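Local coordinates for PpBBE-like 1 D396N (Physcomitrella patens subsp. patens, PDB 6EO5), which probably oxidises cellobiose with a bi-covalently bound FAD, as a berberine bridge enzyme-like member of the VAO flavoprotein family, here in an engineered variant, at residues I303-I306 with L307-N311; N317-Q320 with L321-V324; A128-N131 with A132-T136; A118-L122 with G123-L127. All coordinates share one frame; numbering follows the deposited sequence.

Contact 1: residues I303-I306 with L307-N311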
loop_
_atom_site.group_PDB
_atom_site.type_symbol
_atom_site.label_atom_id
_atom_site.label_comp_id
_atom_site.label_asym_id
_atom_site.label_seq_id
_atom_site.Cartn_x
_atom_site.Cartn_y
_atom_site.Cartn_z
ATOM N N ILE A 303 17.641 -10.000 1.921
ATOM C CA ILE A 303 17.816 -8.613 2.347
ATOM C C ILE A 303 18.559 -7.807 1.283
ATOM O O ILE A 303 18.416 -6.577 1.223
ATOM C CB ILE A 303 18.506 -8.542 3.729
ATOM C CG1 ILE A 303 18.100 -7.259 4.451
ATOM C CG2 ILE A 303 20.043 -8.676 3.630
ATOM C CD1 ILE A 303 16.657 -7.285 4.947
ATOM N N GLN A 304 19.329 -8.476 0.418
ATOM C CA GLN A 304 19.899 -7.803 -0.745
ATOM C C GLN A 304 18.824 -7.475 -1.762
ATOM O O GLN A 304 18.917 -6.462 -2.461
ATOM C CB GLN A 304 20.964 -8.676 -1.403
ATOM C CG GLN A 304 22.263 -8.756 -0.656
ATOM C CD GLN A 304 23.226 -9.705 -1.330
ATOM O OE1 GLN A 304 22.929 -10.887 -1.511
ATOM N NE2 GLN A 304 24.379 -9.184 -1.738
ATOM N N LEU A 305 17.826 -8.353 -1.888
ATOM C CA LEU A 305 16.756 -8.131 -2.846
ATOM C C LEU A 305 15.946 -6.896 -2.468
ATOM O O LEU A 305 15.614 -6.067 -3.327
ATOM C CB LEU A 305 15.862 -9.370 -2.923
ATOM C CG LEU A 305 14.671 -9.027 -3.814
ATOM C CD1 LEU A 305 14.986 -9.350 -5.266
ATOM C CD2 LEU A 305 13.374 -9.654 -3.336
ATOM N N ILE A 306 15.648 -6.750 -1.172
ATOM C CA ILE A 306 14.996 -5.548 -0.664
ATOM C C ILE A 306 15.787 -4.306 -1.047
ATOM O O ILE A 306 15.219 -3.279 -1.425
ATOM C CB ILE A 306 14.822 -5.658 0.860
ATOM C CG1 ILE A 306 14.066 -6.937 1.201
ATOM C CG2 ILE A 306 14.093 -4.454 1.399
ATOM C CD1 ILE A 306 12.663 -6.943 0.681
ATOM N N LEU A 307 17.116 -4.375 -0.960
ATOM C CA LEU A 307 17.909 -3.197 -1.285
ATOM C C LEU A 307 17.867 -2.906 -2.775
ATOM O O LEU A 307 17.736 -1.746 -3.185
ATOM C CB LEU A 307 19.342 -3.387 -0.804
ATOM C CG LEU A 307 19.480 -3.320 0.719
ATOM C CD1 LEU A 307 20.680 -4.119 1.210
ATOM C CD2 LEU A 307 19.573 -1.867 1.148
ATOM N N VAL A 308 17.965 -3.940 -3.603
ATOM C CA VAL A 308 18.009 -3.716 -5.039
ATOM C C VAL A 308 16.665 -3.201 -5.532
ATOM O O VAL A 308 16.600 -2.312 -6.394
ATOM C CB VAL A 308 18.445 -5.007 -5.754
ATOM C CG1 VAL A 308 18.308 -4.869 -7.247
ATOM C CG2 VAL A 308 19.885 -5.325 -5.390
ATOM N N ASN A 309 15.567 -3.718 -4.962
ATOM C CA ASN A 309 14.229 -3.272 -5.330
ATOM C C ASN A 309 13.966 -1.832 -4.936
ATOM O O ASN A 309 12.906 -1.302 -5.275
ATOM C CB ASN A 309 13.159 -4.162 -4.701
ATOM C CG ASN A 309 12.927 -5.424 -5.486
ATOM O OD1 ASN A 309 13.394 -5.549 -6.613
ATOM N ND2 ASN A 309 12.196 -6.366 -4.902
ATOM N N TRP A 310 14.887 -1.189 -4.225
ATOM C CA TRP A 310 14.803 0.244 -3.991
ATOM C C TRP A 310 16.039 0.981 -4.505
ATOM O O TRP A 310 16.381 2.052 -3.997
ATOM C CB TRP A 310 14.560 0.533 -2.515
ATOM C CG TRP A 310 13.923 1.857 -2.331
ATOM C CD1 TRP A 310 14.444 2.935 -1.670
ATOM C CD2 TRP A 310 12.654 2.271 -2.842
ATOM N NE1 TRP A 310 13.573 3.987 -1.731
ATOM C CE2 TRP A 310 12.466 3.614 -2.448
ATOM C CE3 TRP A 310 11.654 1.638 -3.590
ATOM C CZ2 TRP A 310 11.305 4.343 -2.768
ATOM C CZ3 TRP A 310 10.507 2.357 -3.914
ATOM C CH2 TRP A 310 10.343 3.703 -3.499
ATOM N N ASN A 311 16.703 0.417 -5.523
ATOM C CA ASN A 311 17.815 1.042 -6.238
ATOM C C ASN A 311 19.082 1.178 -5.393
ATOM O O ASN A 311 19.914 2.055 -5.651
ATOM C CB ASN A 311 17.408 2.404 -6.801
ATOM C CG ASN A 311 16.340 2.288 -7.849
ATOM O OD1 ASN A 311 16.515 1.589 -8.835
ATOM N ND2 ASN A 311 15.207 2.952 -7.631
#
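A Schellman motif ends helix 302-308, and its last turn lays Leu307, Val308 and Asn309 over the carbonyls of Ile303, Gln304 and Leu305. Val308 N bonds to Gln304 O at 2.9 Å, and Asn309 N to Leu305 O at 2.9 Å with a fairly straight N-H (163°); the bond from Leu307 N to Ile303 O is weak. Asn311, with positive phi, is the C-prime residue: its N returns to Val308 O, and Tyr312 N returns to Leu307 O. Side chains follow the same carbonyls. Leu307 CG stands beside its own backbone N (chi1 -72°), which brings CD1 back to 3.3 Å from Ile303 O, while Val308 CG2 lies 3.3 Å from Gln304 O. Asn309 CB sits 3.4 Å from Leu305 O, and the two side chains cross obliquely, the flat amide against the leucine's branched end. An alanine in place of Asn309 would remove that amide and is likely to open a gap where it lies against Leu305, His224 and Thr270. Gln304 points elsewhere, its NE2 bonded to Ser314 O. Trp310, in the turn that ends the helix, has its side chain about 4 Å from the bound FAD at the nearest atoms. Backbone N-H groups thus satisfy Gln304 O, Leu305 O, Leu307 O and Val308 O, and the Schellman turn reverses the chain, with the Trp310 side chain close to the FAD.

Contact 2: residues N317-Q320 with L321-V324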
loop_
_atom_site.group_PDB
_atom_site.type_symbol
_atom_site.label_atom_id
_atom_site.label_comp_id
_atom_site.label_asym_id
_atom_site.label_seq_id
_atom_site.Cartn_x
_atom_site.Cartn_y
_atom_site.Cartn_z
ATOM N N ASN A 317 25.328 -1.886 2.649
ATOM C CA ASN A 317 25.196 -2.382 4.016
ATOM C C ASN A 317 23.726 -2.587 4.361
ATOM O O ASN A 317 22.935 -1.634 4.246
ATOM C CB ASN A 317 25.828 -1.394 4.991
ATOM C CG ASN A 317 25.727 -1.846 6.443
ATOM O OD1 ASN A 317 25.434 -3.006 6.738
ATOM N ND2 ASN A 317 25.979 -0.923 7.357
ATOM N N PRO A 318 23.313 -3.785 4.785
ATOM C CA PRO A 318 21.889 -3.993 5.088
ATOM C C PRO A 318 21.324 -3.014 6.103
ATOM O O PRO A 318 20.115 -2.746 6.072
ATOM C CB PRO A 318 21.854 -5.436 5.610
ATOM C CG PRO A 318 22.966 -6.099 4.939
ATOM C CD PRO A 318 24.055 -5.057 4.779
ATOM N N ASN A 319 22.159 -2.450 6.985
ATOM C CA ASN A 319 21.659 -1.485 7.962
ATOM C C ASN A 319 21.151 -0.207 7.324
ATOM O O ASN A 319 20.581 0.632 8.032
ATOM C CB ASN A 319 22.741 -1.130 8.978
ATOM C CG ASN A 319 23.069 -2.285 9.905
ATOM O OD1 ASN A 319 22.181 -2.879 10.530
ATOM N ND2 ASN A 319 24.354 -2.614 10.000
ATOM N N GLN A 320 21.372 -0.019 6.021
ATOM C CA GLN A 320 20.786 1.132 5.345
ATOM C C GLN A 320 19.273 1.119 5.478
ATOM O O GLN A 320 18.653 2.181 5.595
ATOM C CB GLN A 320 21.207 1.142 3.876
ATOM C CG GLN A 320 20.569 2.204 3.052
ATOM C CD GLN A 320 21.057 3.586 3.416
ATOM O OE1 GLN A 320 22.133 4.006 2.994
ATOM N NE2 GLN A 320 20.269 4.306 4.203
ATOM N N LEU A 321 18.671 -0.075 5.522
ATOM C CA LEU A 321 17.220 -0.202 5.597
ATOM C C LEU A 321 16.632 0.412 6.863
ATOM O O LEU A 321 15.407 0.557 6.939
ATOM C CB LEU A 321 16.823 -1.678 5.490
ATOM C CG LEU A 321 17.155 -2.387 4.171
ATOM C CD1 LEU A 321 16.725 -3.836 4.211
ATOM C CD2 LEU A 321 16.496 -1.688 3.008
ATOM N N ASN A 322 17.466 0.779 7.848
ATOM C CA ASN A 322 17.018 1.504 9.034
ATOM C C ASN A 322 16.969 3.010 8.823
ATOM O O ASN A 322 16.324 3.711 9.612
ATOM C CB ASN A 322 17.944 1.246 10.227
ATOM C CG ASN A 322 17.847 -0.171 10.771
ATOM O OD1 ASN A 322 16.766 -0.758 10.866
ATOM N ND2 ASN A 322 18.990 -0.720 11.154
ATOM N N ASN A 323 17.653 3.523 7.803
ATOM C CA ASN A 323 17.830 4.957 7.604
ATOM C C ASN A 323 17.574 5.341 6.159
ATOM O O ASN A 323 18.343 6.100 5.560
ATOM C CB ASN A 323 19.235 5.407 7.994
ATOM C CG ASN A 323 19.531 5.162 9.451
ATOM O OD1 ASN A 323 19.095 5.920 10.318
ATOM N ND2 ASN A 323 20.281 4.098 9.739
ATOM N N VAL A 324 16.510 4.822 5.558
ATOM C CA VAL A 324 16.196 5.229 4.192
ATOM C C VAL A 324 15.583 6.620 4.250
ATOM O O VAL A 324 14.610 6.841 4.984
ATOM C CB VAL A 324 15.263 4.232 3.499
ATOM C CG1 VAL A 324 15.057 4.630 2.040
ATOM C CG2 VAL A 324 15.853 2.813 3.595
#
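A short 3-10 helix in the loop between helix 302-308 and strand 331-338 joins Pro318, Asn319 and Gln320 to Leu321, Asn322 and Asn323. Each bond spans three residues: Leu321 N to Pro318 O at 3.1 Å, Asn322 N to Asn319 O at 3.1 Å and Asn323 N to Gln320 O at 2.8 Å. Asn317 starts the turn, with its O taking the N-H of Gln320 and its OD1 a weak bond from Asn319 N, as in an Asx turn. The side chains of Asn319 and Asn322 run side by side in the same direction, their amide planes 23° apart, yet Asn319 OD1 and Asn322 ND2 are 3.9 Å from each other, too far for a bond. Gln320 bends at its second torsion (chi2 69°), which folds its amide back over Asn323; NE2 comes to 3.0 Å from Asn323 O, but at an angle too poor for a hydrogen bond. Leu321 leaves on a different side, with CG 3.5 Å from Pro318 O and its end against Ile303, Ile306 and Leu307. The turn therefore rests on its backbone bonds, with amides largely at the surface and buried Leu321, beside Pro318, packing it on helix 302-308.

Contact 3: residues A128-N131 with A132-T136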
loop_
_atom_site.group_PDB
_atom_site.type_symbol
_atom_site.label_atom_id
_atom_site.label_comp_id
_atom_site.label_asym_id
_atom_site.label_seq_id
_atom_site.Cartn_x
_atom_site.Cartn_y
_atom_site.Cartn_z
ATOM N N ALA A 128 14.544 -6.498 10.573
ATOM C CA ALA A 128 14.258 -7.237 11.801
ATOM C C ALA A 128 13.881 -8.681 11.504
ATOM O O ALA A 128 14.338 -9.603 12.191
ATOM C CB ALA A 128 13.149 -6.546 12.588
ATOM N N LEU A 129 13.043 -8.899 10.486
ATOM C CA LEU A 129 12.586 -10.252 10.172
ATOM C C LEU A 129 13.693 -11.095 9.546
ATOM O O LEU A 129 13.717 -12.319 9.720
ATOM C CB LEU A 129 11.371 -10.193 9.241
ATOM C CG LEU A 129 10.031 -9.809 9.881
ATOM C CD1 LEU A 129 8.990 -9.508 8.805
ATOM C CD2 LEU A 129 9.540 -10.919 10.792
ATOM N N TRP A 130 14.606 -10.463 8.806
ATOM C CA TRP A 130 15.728 -11.191 8.221
ATOM C C TRP A 130 16.720 -11.618 9.300
ATOM O O TRP A 130 17.089 -12.799 9.396
ATOM C CB TRP A 130 16.405 -10.311 7.170
ATOM C CG TRP A 130 17.608 -10.916 6.543
ATOM C CD1 TRP A 130 18.893 -10.496 6.680
ATOM C CD2 TRP A 130 17.643 -12.044 5.656
ATOM N NE1 TRP A 130 19.729 -11.290 5.940
ATOM C CE2 TRP A 130 18.991 -12.251 5.302
ATOM C CE3 TRP A 130 16.667 -12.900 5.133
ATOM C CZ2 TRP A 130 19.395 -13.277 4.442
ATOM C CZ3 TRP A 130 17.071 -13.931 4.277
ATOM C CH2 TRP A 130 18.429 -14.109 3.945
ATOM N N ASN A 131 17.147 -10.658 10.131
ATOM C CA ASN A 131 18.057 -10.940 11.232
ATOM C C ASN A 131 17.477 -11.965 12.198
ATOM O O ASN A 131 18.210 -12.795 12.740
ATOM C CB ASN A 131 18.385 -9.647 11.978
ATOM C CG ASN A 131 19.260 -8.697 11.164
ATOM O OD1 ASN A 131 19.911 -9.093 10.198
ATOM N ND2 ASN A 131 19.274 -7.427 11.558
ATOM N N ALA A 132 16.168 -11.922 12.441
ATOM C CA ALA A 132 15.602 -12.791 13.470
ATOM C C ALA A 132 15.590 -14.247 13.036
ATOM O O ALA A 132 15.821 -15.135 13.861
ATOM C CB ALA A 132 14.192 -12.342 13.841
ATOM N N GLY A 133 15.323 -14.517 11.756
ATOM C CA GLY A 133 15.138 -15.889 11.316
ATOM C C GLY A 133 15.146 -16.127 9.818
ATOM O O GLY A 133 14.660 -17.166 9.351
ATOM N N LYS A 134 15.710 -15.189 9.058
ATOM C CA LYS A 134 15.683 -15.237 7.591
ATOM C C LYS A 134 14.266 -15.483 7.052
ATOM O O LYS A 134 14.035 -16.303 6.157
ATOM C CB LYS A 134 16.667 -16.279 7.069
ATOM C CG LYS A 134 18.089 -15.793 7.114
ATOM C CD LYS A 134 19.051 -16.872 6.689
ATOM C CE LYS A 134 20.484 -16.457 6.969
ATOM N NZ LYS A 134 21.427 -17.508 6.500
ATOM N N VAL A 135 13.307 -14.745 7.610
ATOM C CA VAL A 135 11.917 -14.797 7.186
ATOM C C VAL A 135 11.494 -13.412 6.689
ATOM O O VAL A 135 12.249 -12.438 6.745
ATOM C CB VAL A 135 10.981 -15.286 8.311
ATOM C CG1 VAL A 135 11.354 -16.693 8.711
ATOM C CG2 VAL A 135 11.062 -14.359 9.510
ATOM N N THR A 136 10.261 -13.335 6.202
ATOM C CA THR A 136 9.739 -12.075 5.688
ATOM C C THR A 136 8.223 -12.153 5.660
ATOM O O THR A 136 7.630 -13.227 5.795
ATOM C CB THR A 136 10.292 -11.770 4.286
ATOM O OG1 THR A 136 10.194 -10.368 4.018
ATOM C CG2 THR A 136 9.542 -12.551 3.215
#
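Lys134 N bonds to Trp130 O at 2.8 Å and Ala132 N to Ala128 O at 3.0 Å, while Val135 N reaches back six residues to Leu129 O at 3.2 Å. Gly133 N lies between two carbonyls, held weakly by both Leu129 O and Trp130 O. Lys134 is the first residue to leave helical geometry, with positive phi (50°), and its side chain lies against the indole. Its CG sits over one face of Trp130, 3.6 Å from the centroid of the six-membered ring and 13° off the normal, a CH-pi contact; beyond it the chain runs on extended, with CD 3.9 Å from Trp130 CH2. The indole comes to this place because its CG is anti to the backbone N (chi1 177°). With a serine at Trp130, the aliphatic part of Lys134 would probably lose the surface it lies on and be set free to turn. On another side of the turn Leu129 and Val135 cross at about a right angle, with CD2 of Leu129 4.0 Å from Val135 CG2. Helix 122-133 gives way through Lys134 to strand 135-136, where Thr136 pairs by backbone bonds with His216 of strand 207-217. Leu129 and Val135 pack on Val215 of that strand and on Phe105 and Tyr107 of strand 105-108 respectively, and Trp130 lies against Trp302 and Ile303 of helix 302-308.

Contact 4: residues A118-L122 with G123-L127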
loop_
_atom_site.group_PDB
_atom_site.type_symbol
_atom_site.label_atom_id
_atom_site.label_comp_id
_atom_site.label_asym_id
_atom_site.label_seq_id
_atom_site.Cartn_x
_atom_site.Cartn_y
_atom_site.Cartn_z
ATOM N N ALA A 118 2.289 -1.145 15.243
ATOM C CA ALA A 118 1.697 -0.406 14.133
ATOM C C ALA A 118 2.541 0.782 13.680
ATOM O O ALA A 118 2.185 1.462 12.710
ATOM C CB ALA A 118 0.295 0.067 14.503
ATOM N N GLY A 119 3.668 1.034 14.347
ATOM C CA GLY A 119 4.546 2.123 13.980
ATOM C C GLY A 119 5.678 1.768 13.042
ATOM O O GLY A 119 6.423 2.663 12.625
ATOM N N PHE A 120 5.814 0.495 12.681
ATOM C CA PHE A 120 6.927 0.034 11.865
ATOM C C PHE A 120 6.849 0.570 10.436
ATOM O O PHE A 120 5.762 0.745 9.866
ATOM C CB PHE A 120 6.949 -1.493 11.830
ATOM C CG PHE A 120 8.068 -2.102 12.611
ATOM C CD1 PHE A 120 9.360 -2.115 12.099
ATOM C CD2 PHE A 120 7.833 -2.685 13.853
ATOM C CE1 PHE A 120 10.405 -2.694 12.823
ATOM C CE2 PHE A 120 8.871 -3.262 14.585
ATOM C CZ PHE A 120 10.155 -3.261 14.068
ATOM N N ARG A 121 8.025 0.828 9.860
ATOM C CA ARG A 121 8.195 1.060 8.434
ATOM C C ARG A 121 8.722 -0.217 7.789
ATOM O O ARG A 121 9.285 -1.079 8.460
ATOM C CB ARG A 121 9.153 2.224 8.157
ATOM C CG ARG A 121 8.986 3.450 9.042
ATOM C CD ARG A 121 7.555 3.848 9.193
ATOM N NE ARG A 121 7.375 5.297 9.265
ATOM C CZ ARG A 121 7.016 5.965 10.360
ATOM N NH1 ARG A 121 6.804 5.313 11.503
ATOM N NH2 ARG A 121 6.876 7.290 10.308
ATOM N N LEU A 122 8.538 -0.338 6.471
ATOM C CA LEU A 122 8.831 -1.613 5.818
ATOM C C LEU A 122 10.327 -1.918 5.823
ATOM O O LEU A 122 10.727 -3.070 6.037
ATOM C CB LEU A 122 8.291 -1.624 4.390
ATOM C CG LEU A 122 6.774 -1.563 4.212
ATOM C CD1 LEU A 122 6.431 -1.834 2.765
ATOM C CD2 LEU A 122 6.036 -2.528 5.147
ATOM N N GLY A 123 11.163 -0.908 5.586
ATOM C CA GLY A 123 12.597 -1.078 5.607
ATOM C C GLY A 123 13.085 -1.731 6.890
ATOM O O GLY A 123 13.617 -2.847 6.886
ATOM N N PRO A 124 12.912 -1.040 8.020
ATOM C CA PRO A 124 13.286 -1.648 9.306
ATOM C C PRO A 124 12.592 -2.973 9.585
ATOM O O PRO A 124 13.188 -3.851 10.229
ATOM C CB PRO A 124 12.881 -0.573 10.322
ATOM C CG PRO A 124 13.014 0.705 9.547
ATOM C CD PRO A 124 12.545 0.379 8.167
ATOM N N LEU A 125 11.350 -3.154 9.126
ATOM C CA LEU A 125 10.668 -4.415 9.388
ATOM C C LEU A 125 11.326 -5.571 8.631
ATOM O O LEU A 125 11.434 -6.685 9.161
ATOM C CB LEU A 125 9.184 -4.297 9.044
ATOM C CG LEU A 125 8.349 -5.560 9.276
ATOM C CD1 LEU A 125 8.504 -6.069 10.697
ATOM C CD2 LEU A 125 6.875 -5.322 8.945
ATOM N N TYR A 126 11.775 -5.328 7.393
ATOM C CA TYR A 126 12.455 -6.381 6.640
ATOM C C TYR A 126 13.749 -6.790 7.329
ATOM O O TYR A 126 14.088 -7.978 7.384
ATOM C CB TYR A 126 12.769 -5.916 5.217
ATOM C CG TYR A 126 11.627 -5.949 4.228
ATOM C CD1 TYR A 126 10.941 -7.128 3.953
ATOM C CD2 TYR A 126 11.264 -4.795 3.530
ATOM C CE1 TYR A 126 9.905 -7.144 3.029
ATOM C CE2 TYR A 126 10.247 -4.799 2.612
ATOM C CZ TYR A 126 9.563 -5.967 2.364
ATOM O OH TYR A 126 8.546 -5.946 1.442
ATOM N N LEU A 127 14.500 -5.804 7.827
ATOM C CA LEU A 127 15.762 -6.066 8.501
ATOM C C LEU A 127 15.539 -6.885 9.767
ATOM O O LEU A 127 16.241 -7.875 10.012
ATOM C CB LEU A 127 16.448 -4.738 8.819
ATOM C CG LEU A 127 17.936 -4.801 9.138
ATOM C CD1 LEU A 127 18.628 -5.796 8.212
ATOM C CD2 LEU A 127 18.548 -3.425 8.998
#
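Phe120 is the first residue of 118-122 to meet the helix that follows; before it, Ala118 touches the FAD. The Phe120 ring and the Leu125 side chain cross at about a right angle, with Leu125 CD1 4.2 Å above the centre of one ring face and Phe120 CD1 3.8 Å from Leu125 CB. The backbone C of Pro124 lies at the ring's edge, near its plane, and Pro124 CB is 4.1 Å from Phe120 CE1. Arg121, at the N-cap position, takes the N-H of Leu125 on its O at 3.0 Å, and its CB packs 3.9 Å from Pro124 CD. The rest of its chain bends at its second and third torsions and turns back, and NH1 donates to Gly119 O at 2.9 Å, with that oxygen in the guanidinium plane. Leu122 O accepts from Tyr126 N at 2.8 Å, and Leu122 CB approaches the Tyr126 ring; the phenol itself is bonded to Gly140 O. Pro124 has no backbone N-H to give in a first turn that needs none. Phe120 packed on Leu125 across the N-cap is a hydrophobic staple, opening helix 122-133 a few residues after Ala118 of the flavin pocket.

Overall arrangement
From the N terminus the order is contact 4, contact 3, contact 1, contact 2. Each is one continuous stretch with local contacts only, and none nests in or crosses another. Contacts 4 and 3 are the start and end of helix 122-133, leading from strand 113-117 into strand 135-136. Contact 1 ends helix 302-308, and contact 2 is the 3-10 turn in the loop after it. Residues far apart in sequence then meet: Ile303 CG2 is 3.5 Å from Trp130 NE1, tying contact 1 to contact 3, and Ile306 and Ile303 rest on Tyr126 and Leu127. Leu321 O lies 3.1 Å from Pro124 CD. Helix 302-308 and its following loop are thus packed along the FAD-binding domain's helix 122-133.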